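Local coordinates for DUF5624 domain-containing protein (Legionella pneumophila subsp. pneumophila, PDB 4JX2) that is of unknown function but, as a probable secreted protein of Legionella pneumophila, combines alpha helices and a small mixed beta sheet in an unusual way, at residues A[127-131]-A[132-136]; A[135-138]-A[139-143]; A[311-315]-A[316-320]. All blocks are in the same frame, centred on the assembly; numbering follows the deposited sequence.

How the contacts relate
Contacts 1 and 2 are neighbours in one helical hairpin, their centres about 9 Å apart. Contact 1 ends helix 119-131 and turns the chain; contact 2 takes over at the shared residues A135 and S136 and forms the first turns of helix 136-155. Both belong to the DUF5624 region and both touch the second subunit, so the tip of this hairpin is part of the dimer interface. Contact 3 comes much later in the chain, where the loop after strand 296-298, an outermost strand of the mixed sheet, enters helix 315-339. Its centre is about 50 Å from that of contact 1 and 49 Å from that of contact 2.

Contact 1: A[127-131]-A[132-136]; sequences AKIKE and NGDAS
The last turn of helix 119-131 closes in a Schellman motif: N132 N still bonds to K128 O, while D134 N reaches back to I129 O (3.1 Å) and G133 N to K130 O (2.8 Å). G133 makes the turn with positive phi (69°), a backbone shape that favours glycine. Beside the turn, I129 and D134 run side by side in the same direction, and the CG2 branch of I129 meets CB of D134 at 3.6 Å. The N132 side chain crosses K128 near its carbonyl, with ND2 bonded to E64 OE2 and S63 OG of the second subunit. The K128 chain, bent at chi2 and chi3, passes the same amide and carries NZ to E131 OE1 in a salt bridge of 3.0 Å, approaching from above the carboxylate plane. K128 NZ also pairs with E338 OE1 of the second subunit, which ties the helix end into the dimer. Beyond the turn D134 caps the next helix. The D134 chi1 of -176° swings the carboxylate away from its own N, and OD1 accepts two bonds from S136: OG arrives on the syn side, and N, 2.9 Å from OD1, from above the carboxylate plane.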
# COMPACT_ATOMS: atom_id res chain seq x y z
N ALA A 127 28.08 -10.92 -7.41
CA ALA A 127 28.82 -11.21 -6.17
C ALA A 127 28.03 -12.19 -5.29
O ALA A 127 28.63 -13.12 -4.72
CB ALA A 127 29.13 -9.92 -5.42
N LYS A 128 26.67 -12.01 -5.22
CA LYS A 128 25.78 -12.91 -4.45
C LYS A 128 25.70 -14.30 -5.13
O LYS A 128 25.81 -15.32 -4.43
CB LYS A 128 24.38 -12.31 -4.25
CG LYS A 128 23.49 -13.19 -3.36
CD LYS A 128 23.45 -12.73 -1.92
CE LYS A 128 24.26 -13.60 -1.02
NZ LYS A 128 24.31 -13.03 0.35
N ILE A 129 25.56 -14.33 -6.50
CA ILE A 129 25.52 -15.57 -7.28
C ILE A 129 26.80 -16.36 -6.99
O ILE A 129 26.72 -17.57 -6.77
CB ILE A 129 25.33 -15.27 -8.80
CG1 ILE A 129 23.96 -14.59 -9.07
CG2 ILE A 129 25.48 -16.55 -9.64
CD1 ILE A 129 23.91 -13.74 -10.30
N LYS A 130 27.97 -15.67 -6.92
CA LYS A 130 29.27 -16.29 -6.62
C LYS A 130 29.24 -16.90 -5.21
O LYS A 130 29.58 -18.07 -5.05
CB LYS A 130 30.42 -15.29 -6.77
CG LYS A 130 31.79 -15.87 -6.46
CD LYS A 130 32.89 -14.88 -6.70
CE LYS A 130 34.25 -15.49 -6.46
NZ LYS A 130 34.62 -15.48 -5.02
N GLU A 131 28.80 -16.10 -4.20
CA GLU A 131 28.70 -16.52 -2.79
C GLU A 131 27.86 -17.81 -2.63
O GLU A 131 28.25 -18.73 -1.89
CB GLU A 131 28.14 -15.38 -1.94
CG GLU A 131 28.32 -15.56 -0.45
CD GLU A 131 27.18 -15.01 0.39
OE1 GLU A 131 27.19 -13.79 0.66
OE2 GLU A 131 26.27 -15.79 0.76
N ASN A 132 26.74 -17.90 -3.39
CA ASN A 132 25.84 -19.05 -3.41
C ASN A 132 26.43 -20.26 -4.17
O ASN A 132 25.76 -21.29 -4.29
CB ASN A 132 24.49 -18.67 -4.04
CG ASN A 132 23.75 -17.57 -3.34
OD1 ASN A 132 23.88 -17.35 -2.12
ND2 ASN A 132 22.93 -16.85 -4.09
N GLY A 133 27.67 -20.13 -4.64
CA GLY A 133 28.38 -21.19 -5.35
C GLY A 133 27.84 -21.52 -6.73
O GLY A 133 27.92 -22.67 -7.17
N ASP A 134 27.28 -20.52 -7.43
CA ASP A 134 26.76 -20.71 -8.79
C ASP A 134 27.78 -20.12 -9.76
O ASP A 134 28.02 -18.92 -9.77
CB ASP A 134 25.36 -20.11 -8.97
CG ASP A 134 24.68 -20.33 -10.33
OD1 ASP A 134 25.38 -20.78 -11.28
OD2 ASP A 134 23.47 -20.03 -10.45
N ALA A 135 28.40 -20.99 -10.55
CA ALA A 135 29.44 -20.69 -11.53
C ALA A 135 28.94 -19.85 -12.71
O ALA A 135 29.77 -19.31 -13.46
CB ALA A 135 30.03 -22.00 -12.05
N SER A 136 27.60 -19.71 -12.87
CA SER A 136 26.99 -18.92 -13.95
C SER A 136 27.34 -17.43 -13.84
O SER A 136 27.06 -16.68 -14.77
CB SER A 136 25.48 -19.09 -13.98
OG SER A 136 25.09 -20.45 -14.10

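Contact 2: A[135-138]-A[139-143]; sequences ASWK and SQMEN
S136 O is held by two donors, Q140 N at 3.0 Å and S139 OG at 3.1 Å, both arriving from the same face of its carbonyl plane. The S139 hydroxyl gets there because chi1 (57°) sets OG between its own backbone N and carbonyl carbon, folding it back on the preceding turn. The side chain of Q140 leads away from this oxygen, and its NE2 donates to I54 O of the second subunit. One residue on, M141 N bonds to W137 O at 2.9 Å, and E142 N likewise to K138 O: the i to i+4 pattern of the opening turns of helix 136-155. Along this helix W137 and M141, a selenomethionine, lie side by side and make a Met-aromatic contact. SE is 5.5 Å from the centroid of the six-membered ring and 85° off its normal, hence at the edge, and the bend at chi3 brings CE to 3.9 Å from W137 CZ3, near the ring plane. K138 instead lays its CG over a face of the indole. Helices 119-131 and 175-197 pack on this pair: I129 and V196 touch W137, and L123 and M193 touch M141.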
# COMPACT_ATOMS: atom_id res chain seq x y z
N ALA A 135 28.40 -20.99 -10.55
CA ALA A 135 29.44 -20.69 -11.53
C ALA A 135 28.94 -19.85 -12.71
O ALA A 135 29.77 -19.31 -13.46
CB ALA A 135 30.03 -22.00 -12.05
N SER A 136 27.60 -19.71 -12.87
CA SER A 136 26.99 -18.92 -13.95
C SER A 136 27.34 -17.43 -13.84
O SER A 136 27.06 -16.68 -14.77
CB SER A 136 25.48 -19.09 -13.98
OG SER A 136 25.09 -20.45 -14.10
N TRP A 137 27.95 -17.00 -12.72
CA TRP A 137 28.35 -15.60 -12.52
C TRP A 137 29.46 -15.21 -13.52
O TRP A 137 29.51 -14.06 -13.96
CB TRP A 137 28.78 -15.34 -11.06
CG TRP A 137 30.15 -15.87 -10.69
CD1 TRP A 137 30.43 -17.05 -10.08
CD2 TRP A 137 31.40 -15.19 -10.85
NE1 TRP A 137 31.79 -17.17 -9.87
CE2 TRP A 137 32.40 -16.02 -10.30
CE3 TRP A 137 31.78 -13.95 -11.40
CZ2 TRP A 137 33.76 -15.65 -10.29
CZ3 TRP A 137 33.13 -13.60 -11.42
CH2 TRP A 137 34.10 -14.45 -10.86
N LYS A 138 30.33 -16.18 -13.87
CA LYS A 138 31.46 -16.01 -14.79
C LYS A 138 30.98 -15.80 -16.20
O LYS A 138 31.50 -14.91 -16.88
CB LYS A 138 32.40 -17.21 -14.71
CG LYS A 138 33.25 -17.24 -13.46
CD LYS A 138 34.20 -18.41 -13.44
CE LYS A 138 34.46 -18.83 -12.01
NZ LYS A 138 35.71 -19.60 -11.87
N SER A 139 30.00 -16.61 -16.65
CA SER A 139 29.46 -16.50 -18.01
C SER A 139 28.58 -15.25 -18.14
O SER A 139 28.63 -14.60 -19.17
CB SER A 139 28.70 -17.75 -18.42
OG SER A 139 27.65 -18.05 -17.52
N GLN A 140 27.84 -14.90 -17.08
CA GLN A 140 27.00 -13.69 -17.05
C GLN A 140 27.88 -12.44 -17.07
O GLN A 140 27.55 -11.49 -17.79
CB GLN A 140 26.07 -13.66 -15.83
CG GLN A 140 24.91 -14.66 -15.85
CD GLN A 140 23.76 -14.26 -16.74
OE1 GLN A 140 23.71 -13.19 -17.32
NE2 GLN A 140 22.81 -15.15 -16.90
N MSE A 141 29.02 -12.45 -16.32
CA MSE A 141 29.95 -11.32 -16.29
C MSE A 141 30.65 -11.16 -17.64
O MSE A 141 30.79 -10.02 -18.11
CB MSE A 141 30.98 -11.44 -15.17
CG MSE A 141 31.64 -10.09 -14.89
SE MSE A 141 33.13 -10.15 -13.68
CE MSE A 141 32.22 -9.83 -12.09
N GLU A 142 31.07 -12.28 -18.27
CA GLU A 142 31.72 -12.24 -19.58
C GLU A 142 30.81 -11.52 -20.61
O GLU A 142 31.27 -10.66 -21.37
CB GLU A 142 32.06 -13.65 -20.05
CG GLU A 142 32.81 -13.71 -21.38
CD GLU A 142 32.04 -13.47 -22.68
OE1 GLU A 142 30.84 -13.83 -22.76
OE2 GLU A 142 32.66 -12.93 -23.62
N ASN A 143 29.51 -11.86 -20.60
CA ASN A 143 28.52 -11.29 -21.49
C ASN A 143 28.25 -9.83 -21.14
O ASN A 143 28.17 -9.00 -22.05
CB ASN A 143 27.24 -12.10 -21.43
CG ASN A 143 26.20 -11.55 -22.33
OD1 ASN A 143 26.25 -11.74 -23.57
ND2 ASN A 143 25.28 -10.81 -21.73

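Contact 3: A[311-315]-A[316-320]; sequences QELTQ and ADYNY. With SO4 (sulfate ion), chain E.
L313 reaches to the start of helix 315-339, its CD2 at the edge of the Y318 ring, 4.2 Å from CD1 and near the ring plane. Its backbone is paired with R94, whose side chain also bonds to L313 O, so the approach to the helix is tied to the chain just before strand 96-101. T314 is the N-cap. Its chi1 of 69° places OG1 where it accepts from D317 N at 3.1 Å. D317 OD2 bonds to S307 OG, which also bonds to T314 N and thus links the cap and the first turn through one hydroxyl. T314 O accepts from Y318 N (2.8 Å), the first i to i+4 bond here. Q315 begins the helix and sends its O to N319 N at 2.8 Å. Its side chain, bent at chi2 (68°), folds onto the helix surface so that NE2 donates to N319 OD1 over 3.2 Å; the acceptor lies in the Q315 amide plane, whereas the donor sits above the plane of the N319 carbonyl. The same amide stands beside Y318, the two planes 84° apart and NE2 3.8 Å from CD2. Q315 N binds O2 of a sulfate at 3.0 Å, with a weak second bond to O4. The ion probably came from the crystallisation liquor, but its place at a backbone N-H in the first turn is consistent with attraction between an anion and the positive end of the helix dipole.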
# COMPACT_ATOMS: atom_id res chain seq x y z
N GLN A 311 -9.22 7.30 -26.95
CA GLN A 311 -9.52 8.72 -27.08
C GLN A 311 -10.70 9.08 -26.16
O GLN A 311 -10.71 10.16 -25.56
CB GLN A 311 -9.79 9.09 -28.55
CG GLN A 311 -9.83 10.61 -28.84
CD GLN A 311 -8.76 11.44 -28.14
OE1 GLN A 311 -7.55 11.14 -28.19
NE2 GLN A 311 -9.19 12.52 -27.49
N GLU A 312 -11.63 8.13 -26.00
CA GLU A 312 -12.78 8.29 -25.13
C GLU A 312 -12.88 7.11 -24.16
O GLU A 312 -12.88 5.94 -24.58
CB GLU A 312 -14.07 8.41 -25.96
CG GLU A 312 -15.28 8.81 -25.15
CD GLU A 312 -16.60 8.70 -25.88
OE1 GLU A 312 -17.03 7.57 -26.18
OE2 GLU A 312 -17.25 9.76 -26.08
N LEU A 313 -12.99 7.42 -22.87
CA LEU A 313 -13.20 6.44 -21.80
C LEU A 313 -14.69 6.06 -21.85
O LEU A 313 -15.52 6.95 -22.10
CB LEU A 313 -12.82 7.11 -20.46
CG LEU A 313 -11.99 6.37 -19.39
CD1 LEU A 313 -10.74 5.74 -19.95
CD2 LEU A 313 -11.57 7.32 -18.29
N THR A 314 -15.06 4.79 -21.68
CA THR A 314 -16.50 4.45 -21.70
C THR A 314 -17.16 5.05 -20.46
O THR A 314 -16.46 5.31 -19.48
CB THR A 314 -16.74 2.92 -21.78
OG1 THR A 314 -16.34 2.29 -20.56
CG2 THR A 314 -16.06 2.28 -22.97
N GLN A 315 -18.47 5.26 -20.48
CA GLN A 315 -19.14 5.84 -19.31
C GLN A 315 -18.93 4.94 -18.08
O GLN A 315 -18.63 5.47 -17.00
CB GLN A 315 -20.63 6.13 -19.58
CG GLN A 315 -21.26 7.12 -18.59
CD GLN A 315 -20.74 8.54 -18.69
OE1 GLN A 315 -20.93 9.23 -19.70
NE2 GLN A 315 -20.10 9.03 -17.64
N ALA A 316 -18.97 3.60 -18.27
CA ALA A 316 -18.72 2.61 -17.21
C ALA A 316 -17.29 2.75 -16.64
O ALA A 316 -17.13 2.78 -15.41
CB ALA A 316 -18.93 1.20 -17.75
N ASP A 317 -16.27 2.85 -17.51
CA ASP A 317 -14.87 2.97 -17.10
C ASP A 317 -14.61 4.33 -16.47
O ASP A 317 -13.84 4.41 -15.52
CB ASP A 317 -13.93 2.73 -18.29
CG ASP A 317 -13.93 1.30 -18.79
OD1 ASP A 317 -14.62 0.45 -18.17
OD2 ASP A 317 -13.22 1.01 -19.77
N TYR A 318 -15.25 5.40 -16.99
CA TYR A 318 -15.11 6.73 -16.42
C TYR A 318 -15.72 6.75 -15.00
O TYR A 318 -15.05 7.18 -14.05
CB TYR A 318 -15.74 7.82 -17.32
CG TYR A 318 -15.66 9.22 -16.73
CD1 TYR A 318 -14.51 9.99 -16.86
CD2 TYR A 318 -16.74 9.77 -16.05
CE1 TYR A 318 -14.43 11.27 -16.32
CE2 TYR A 318 -16.68 11.05 -15.50
CZ TYR A 318 -15.52 11.80 -15.64
OH TYR A 318 -15.45 13.07 -15.09
N ASN A 319 -16.97 6.25 -14.85
CA ASN A 319 -17.66 6.20 -13.56
C ASN A 319 -16.85 5.37 -12.56
O ASN A 319 -16.85 5.67 -11.37
CB ASN A 319 -19.10 5.67 -13.70
CG ASN A 319 -20.03 6.58 -14.49
OD1 ASN A 319 -19.76 7.77 -14.73
ND2 ASN A 319 -21.15 6.05 -14.95
N TYR A 320 -16.12 4.35 -13.07
CA TYR A 320 -15.29 3.50 -12.24
C TYR A 320 -14.17 4.32 -11.57
O TYR A 320 -14.06 4.30 -10.36
CB TYR A 320 -14.71 2.30 -13.02
CG TYR A 320 -13.76 1.48 -12.18
CD1 TYR A 320 -14.23 0.70 -11.12
CD2 TYR A 320 -12.38 1.57 -12.36
CE1 TYR A 320 -13.35 -0.01 -10.30
CE2 TYR A 320 -11.50 0.85 -11.56
CZ TYR A 320 -11.99 0.07 -10.52
OH TYR A 320 -11.11 -0.59 -9.70
S SO4 E . -20.13 4.40 -23.77
O1 SO4 E . -21.46 4.89 -24.16
O2 SO4 E . -20.22 3.80 -22.43
O3 SO4 E . -19.66 3.40 -24.74
O4 SO4 E . -19.20 5.52 -23.76